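PDB 4FDX: 4-oxalocrotonase tautomerase isozyme from Methylibium petroleiphilum, which belongs to the tautomerase superfamily of small beta-alpha-beta enzymes and assembles here as a hexamer of identical short chains. Local coordinates for residues R17-V20 and A21-E25; L31-P35 and D36-I40. All coordinates share one frame; numbering follows the deposited sequence.

Contact 1: residues R17-V20 and A21-E25; sequences RNAV and AAITE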
loop_
_atom_site.group_PDB
_atom_site.type_symbol
_atom_site.label_atom_id
_atom_site.label_comp_id
_atom_site.label_asym_id
_atom_site.label_seq_id
_atom_site.Cartn_x
_atom_site.Cartn_y
_atom_site.Cartn_z
ATOM N N ARG B 17 -5.425 19.993 2.799
ATOM C CA ARG B 17 -6.458 20.340 1.798
ATOM C C ARG B 17 -5.793 20.976 0.571
ATOM O O ARG B 17 -6.159 20.632 -0.582
ATOM C CB ARG B 17 -7.448 21.333 2.401
ATOM C CG ARG B 17 -8.452 20.641 3.374
ATOM C CD ARG B 17 -9.475 21.705 3.769
ATOM N NE ARG B 17 -10.190 21.214 4.928
ATOM C CZ ARG B 17 -10.738 22.063 5.832
ATOM N NH1 ARG B 17 -10.640 23.402 5.650
ATOM N NH2 ARG B 17 -11.344 21.595 6.941
ATOM N N ASN B 18 -4.824 21.853 0.785
ATOM C CA ASN B 18 -4.127 22.442 -0.394
ATOM C C ASN B 18 -3.360 21.380 -1.168
ATOM O O ASN B 18 -3.430 21.402 -2.387
ATOM C CB ASN B 18 -3.160 23.568 0.027
ATOM C CG ASN B 18 -3.916 24.767 0.636
ATOM O OD1 ASN B 18 -5.075 25.027 0.305
ATOM N ND2 ASN B 18 -3.192 25.563 1.511
ATOM N N ALA B 19 -2.687 20.457 -0.457
ATOM C CA ALA B 19 -2.005 19.360 -1.187
ATOM C C ALA B 19 -2.969 18.520 -2.014
ATOM O O ALA B 19 -2.644 18.167 -3.132
ATOM C CB ALA B 19 -1.230 18.506 -0.148
ATOM N N VAL B 20 -4.084 18.143 -1.446
ATOM C CA VAL B 20 -5.066 17.312 -2.140
ATOM C C VAL B 20 -5.573 18.068 -3.409
ATOM O O VAL B 20 -5.679 17.485 -4.498
ATOM C CB VAL B 20 -6.253 17.057 -1.118
ATOM C CG1 VAL B 20 -7.597 16.803 -1.824
ATOM C CG2 VAL B 20 -5.764 15.949 -0.133
ATOM N N ALA B 21 -5.877 19.343 -3.314
ATOM C CA ALA B 21 -6.264 20.067 -4.522
ATOM C C ALA B 21 -5.171 20.203 -5.563
ATOM O O ALA B 21 -5.453 19.984 -6.736
ATOM C CB ALA B 21 -6.749 21.478 -4.082
ATOM N N ALA B 22 -3.936 20.481 -5.127
ATOM C CA ALA B 22 -2.840 20.686 -6.026
ATOM C C ALA B 22 -2.431 19.386 -6.688
ATOM O O ALA B 22 -2.212 19.336 -7.899
ATOM C CB ALA B 22 -1.698 21.337 -5.245
ATOM N N ILE B 23 -2.395 18.310 -5.898
ATOM C CA ILE B 23 -2.051 16.989 -6.506
ATOM C C ILE B 23 -3.106 16.587 -7.519
ATOM O O ILE B 23 -2.804 16.084 -8.611
ATOM C CB ILE B 23 -1.830 15.882 -5.409
ATOM C CG1 ILE B 23 -0.567 16.225 -4.612
ATOM C CG2 ILE B 23 -1.726 14.474 -6.042
ATOM C CD1 ILE B 23 -0.426 15.427 -3.294
ATOM N N THR B 24 -4.366 16.767 -7.171
ATOM C CA THR B 24 -5.464 16.381 -8.085
ATOM C C THR B 24 -5.348 17.105 -9.409
ATOM O O THR B 24 -5.357 16.472 -10.435
ATOM C CB THR B 24 -6.822 16.671 -7.423
ATOM O OG1 THR B 24 -6.919 15.795 -6.239
ATOM C CG2 THR B 24 -7.964 16.293 -8.338
ATOM N N GLU B 25 -5.179 18.427 -9.346
ATOM C CA GLU B 25 -5.081 19.195 -10.595
ATOM C C GLU B 25 -3.812 18.845 -11.390
ATOM O O GLU B 25 -3.902 18.817 -12.641
ATOM C CB GLU B 25 -5.181 20.684 -10.233
ATOM C CG GLU B 25 -6.572 21.073 -9.708
ATOM C CD GLU B 25 -7.777 20.656 -10.583
ATOM O OE1 GLU B 25 -7.670 20.531 -11.824
ATOM O OE2 GLU B 25 -8.862 20.413 -10.021
#
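Arg17 opens the sequence of i to i+4 bonds that runs through this part of helix 13-31: its carbonyl O receives Ala21 N at 3.0 Å, with an N-H...O angle of 169°. One residue on, Asn18 O takes Ala22 N at 2.9 Å, and the methyl of Ala22 rests against that same carbonyl oxygen. Beyond the helix, Asn18 packs on Thr30 of the third subunit.

At Ala19 the backbone bond is joined by apolar contact. Ile23 N reaches Ala19 O at 2.8 Å, while Ile23 CG1, set beside its own backbone N (chi1 -67°), packs against Ala19 O at 3.2 Å. The branch then carries Ile23 CD1 to within 4.5 Å of Ala19 CB, and both residues also touch Met5 of strand 2-8.

Val20 O accepts two hydrogen bonds, both from Thr24: Thr24 N lies at 3.1 Å and Thr24 OG1 at 2.7 Å, the two donors arriving from opposite faces of the carbonyl plane. With OG1 anti to the carbonyl carbon of Thr24 (chi1 -64°), the hydroxyl is turned back along the helix onto the previous turn, and Thr24 CG2 is anti to its backbone N, beside the carbonyl carbon. Val20 and Thr24 are both buried, packing on strand 39-45 and on Ser51 and Gly54 of the second subunit.

A hydroxyl placed among apolar neighbours thus has its donor used within its own helix, on Val20 O, and the OG1 bond would be expected to hold chi1 of Thr24 in place.

Contact 2: residues L31-P35 and D36-I40; sequences LDVRP and DQVRI
Arg34 and Gln37 are tied by two reciprocal bonds. The bond from Arg34 N to Gln37 OE1 is 2.8 Å long and nearly straight, with an N-H...O angle of 179°; in return Gln37 N binds Arg34 O at 3.0 Å, approaching from above the carbonyl plane. The next turn is closed by Val38 N on Pro35 O at 2.9 Å, and Arg39 NH1 adds a bond to Asp36 O at 3.0 Å. Gln37 CG sits beside its own backbone N (chi1 -64°) and the chain is extended beyond it, which brings the amide oxygen back to the backbone N of Arg34.

The Arg34 side chain bends at chi3 and lays one guanidinium face over Gln37 CG, with NH2 at 3.4 Å from that carbon; the Arg34 guanidinium and the Gln37 side-chain amide planes are 13° apart. Asp36 OD2 is modelled at the guanidinium edge, but so close to Arg34 NH1 that both the placement and the salt bridge are doubtful.

Farther in, Val33 CG2 meets Val38 CG2 at 3.7 Å, their side chains crossing at about a right angle, and Val38 reaches Val27 of helix 13-31. The arrangement is a short 3-10 turn in the helix-to-strand connection of a beta-alpha-beta unit, leading into strand 39-45.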
loop_
_atom_site.group_PDB
_atom_site.type_symbol
_atom_site.label_atom_id
_atom_site.label_comp_id
_atom_site.label_asym_id
_atom_site.label_seq_id
_atom_site.Cartn_x
_atom_site.Cartn_y
_atom_site.Cartn_z
ATOM N N LEU B 31 -2.223 13.754 -16.940
ATOM C CA LEU B 31 -2.739 12.466 -17.325
ATOM C C LEU B 31 -4.030 12.478 -18.113
ATOM O O LEU B 31 -4.493 11.378 -18.481
ATOM C CB LEU B 31 -2.849 11.532 -16.128
ATOM C CG LEU B 31 -1.506 11.308 -15.391
ATOM C CD1 LEU B 31 -1.617 10.475 -14.121
ATOM C CD2 LEU B 31 -0.367 10.733 -16.262
ATOM N N ASP B 32 -4.617 13.646 -18.320
ATOM C CA ASP B 32 -5.801 13.827 -19.142
ATOM C C ASP B 32 -6.955 12.930 -18.632
ATOM O O ASP B 32 -7.474 12.083 -19.361
ATOM C CB ASP B 32 -5.409 13.453 -20.576
ATOM C CG ASP B 32 -6.424 13.854 -21.563
ATOM O OD1 ASP B 32 -7.008 14.958 -21.422
ATOM O OD2 ASP B 32 -6.641 13.013 -22.458
ATOM N N VAL B 33 -7.287 13.095 -17.339
ATOM C CA VAL B 33 -8.390 12.396 -16.657
ATOM C C VAL B 33 -9.253 13.445 -16.063
ATOM O O VAL B 33 -8.812 14.619 -15.899
ATOM C CB VAL B 33 -7.868 11.377 -15.588
ATOM C CG1 VAL B 33 -7.048 10.287 -16.297
ATOM C CG2 VAL B 33 -7.055 12.038 -14.432
ATOM N N ARG B 34 -10.492 13.085 -15.689
ATOM C CA ARG B 34 -11.398 14.074 -15.077
ATOM C C ARG B 34 -11.087 14.120 -13.568
ATOM O O ARG B 34 -10.596 13.142 -13.027
ATOM C CB ARG B 34 -12.854 13.665 -15.259
ATOM C CG ARG B 34 -13.278 13.822 -16.719
ATOM C CD ARG B 34 -14.612 13.179 -17.048
ATOM N NE ARG B 34 -14.536 11.722 -16.911
ATOM C CZ ARG B 34 -15.121 11.064 -15.924
ATOM N NH1 ARG B 34 -15.836 11.757 -15.068
ATOM N NH2 ARG B 34 -15.033 9.736 -15.806
ATOM N N PRO B 35 -11.406 15.222 -12.908
ATOM C CA PRO B 35 -11.259 15.263 -11.432
ATOM C C PRO B 35 -11.911 14.119 -10.677
ATOM O O PRO B 35 -11.324 13.587 -9.673
ATOM C CB PRO B 35 -11.795 16.658 -11.055
ATOM C CG PRO B 35 -11.441 17.446 -12.291
ATOM C CD PRO B 35 -11.716 16.551 -13.451
ATOM N N ASP B 36 -13.147 13.735 -11.079
ATOM C CA ASP B 36 -13.855 12.673 -10.373
ATOM C C ASP B 36 -13.178 11.300 -10.584
ATOM O O ASP B 36 -13.669 10.309 -9.922
ATOM C CB ASP B 36 -15.345 12.625 -10.871
ATOM C CG ASP B 36 -15.404 12.316 -12.372
ATOM O OD1 ASP B 36 -14.915 11.236 -12.776
ATOM O OD2 ASP B 36 -15.867 13.152 -13.175
ATOM N N GLN B 37 -12.124 11.174 -11.447
ATOM C CA GLN B 37 -11.399 9.893 -11.577
ATOM C C GLN B 37 -10.170 9.885 -10.652
ATOM O O GLN B 37 -9.355 8.951 -10.723
ATOM C CB GLN B 37 -10.940 9.641 -13.003
ATOM C CG GLN B 37 -12.116 9.469 -14.014
ATOM C CD GLN B 37 -11.547 9.428 -15.458
ATOM O OE1 GLN B 37 -11.378 10.450 -16.115
ATOM N NE2 GLN B 37 -11.199 8.253 -15.894
ATOM N N VAL B 38 -9.994 10.981 -9.867
ATOM C CA VAL B 38 -8.754 11.118 -9.050
ATOM C C VAL B 38 -9.072 11.030 -7.568
ATOM O O VAL B 38 -9.796 11.885 -7.036
ATOM C CB VAL B 38 -7.991 12.420 -9.329
ATOM C CG1 VAL B 38 -6.659 12.430 -8.577
ATOM C CG2 VAL B 38 -7.706 12.480 -10.827
ATOM N N ARG B 39 -8.589 9.950 -6.940
ATOM C CA ARG B 39 -8.798 9.802 -5.482
ATOM C C ARG B 39 -7.452 9.822 -4.742
ATOM O O ARG B 39 -6.450 9.342 -5.266
ATOM C CB ARG B 39 -9.491 8.470 -5.198
ATOM C CG ARG B 39 -10.965 8.549 -5.616
ATOM C CD ARG B 39 -11.559 7.127 -5.683
ATOM N NE ARG B 39 -13.011 7.321 -5.830
ATOM C CZ ARG B 39 -13.562 7.826 -6.926
ATOM N NH1 ARG B 39 -12.889 8.049 -8.037
ATOM N NH2 ARG B 39 -14.894 8.016 -6.943
ATOM N N ILE B 40 -7.388 10.563 -3.631
ATOM C CA ILE B 40 -6.179 10.574 -2.841
ATOM C C ILE B 40 -6.527 10.065 -1.447
ATOM O O ILE B 40 -7.583 10.482 -0.810
ATOM C CB ILE B 40 -5.656 12.052 -2.717
ATOM C CG1 ILE B 40 -5.412 12.590 -4.151
ATOM C CG2 ILE B 40 -4.347 11.994 -1.903
ATOM C CD1 ILE B 40 -4.906 13.990 -4.243
#

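How the contacts relate
Contact 1 and contact 2 follow one another in the chain, and their centres lie about 11 Å apart on the same side of the chain's centre. Contact 1 belongs to helix 13-31; contact 2 spans the end of that helix, the connection and the first residues of strand 39-45. They meet through Ile40, whose CD1 lies 3.4 Å from Thr24 OG1 and 3.7 Å from Ile23 CG2, and through Val38 CB, 4.0 Å from Thr24 CG2. Strand 39-45 runs parallel to strand 2-8, completing the crossover. Both contacts also touch the third subunit, and Arg39 and Ile40 pair with a strand of the second, extending the sheet across that interface.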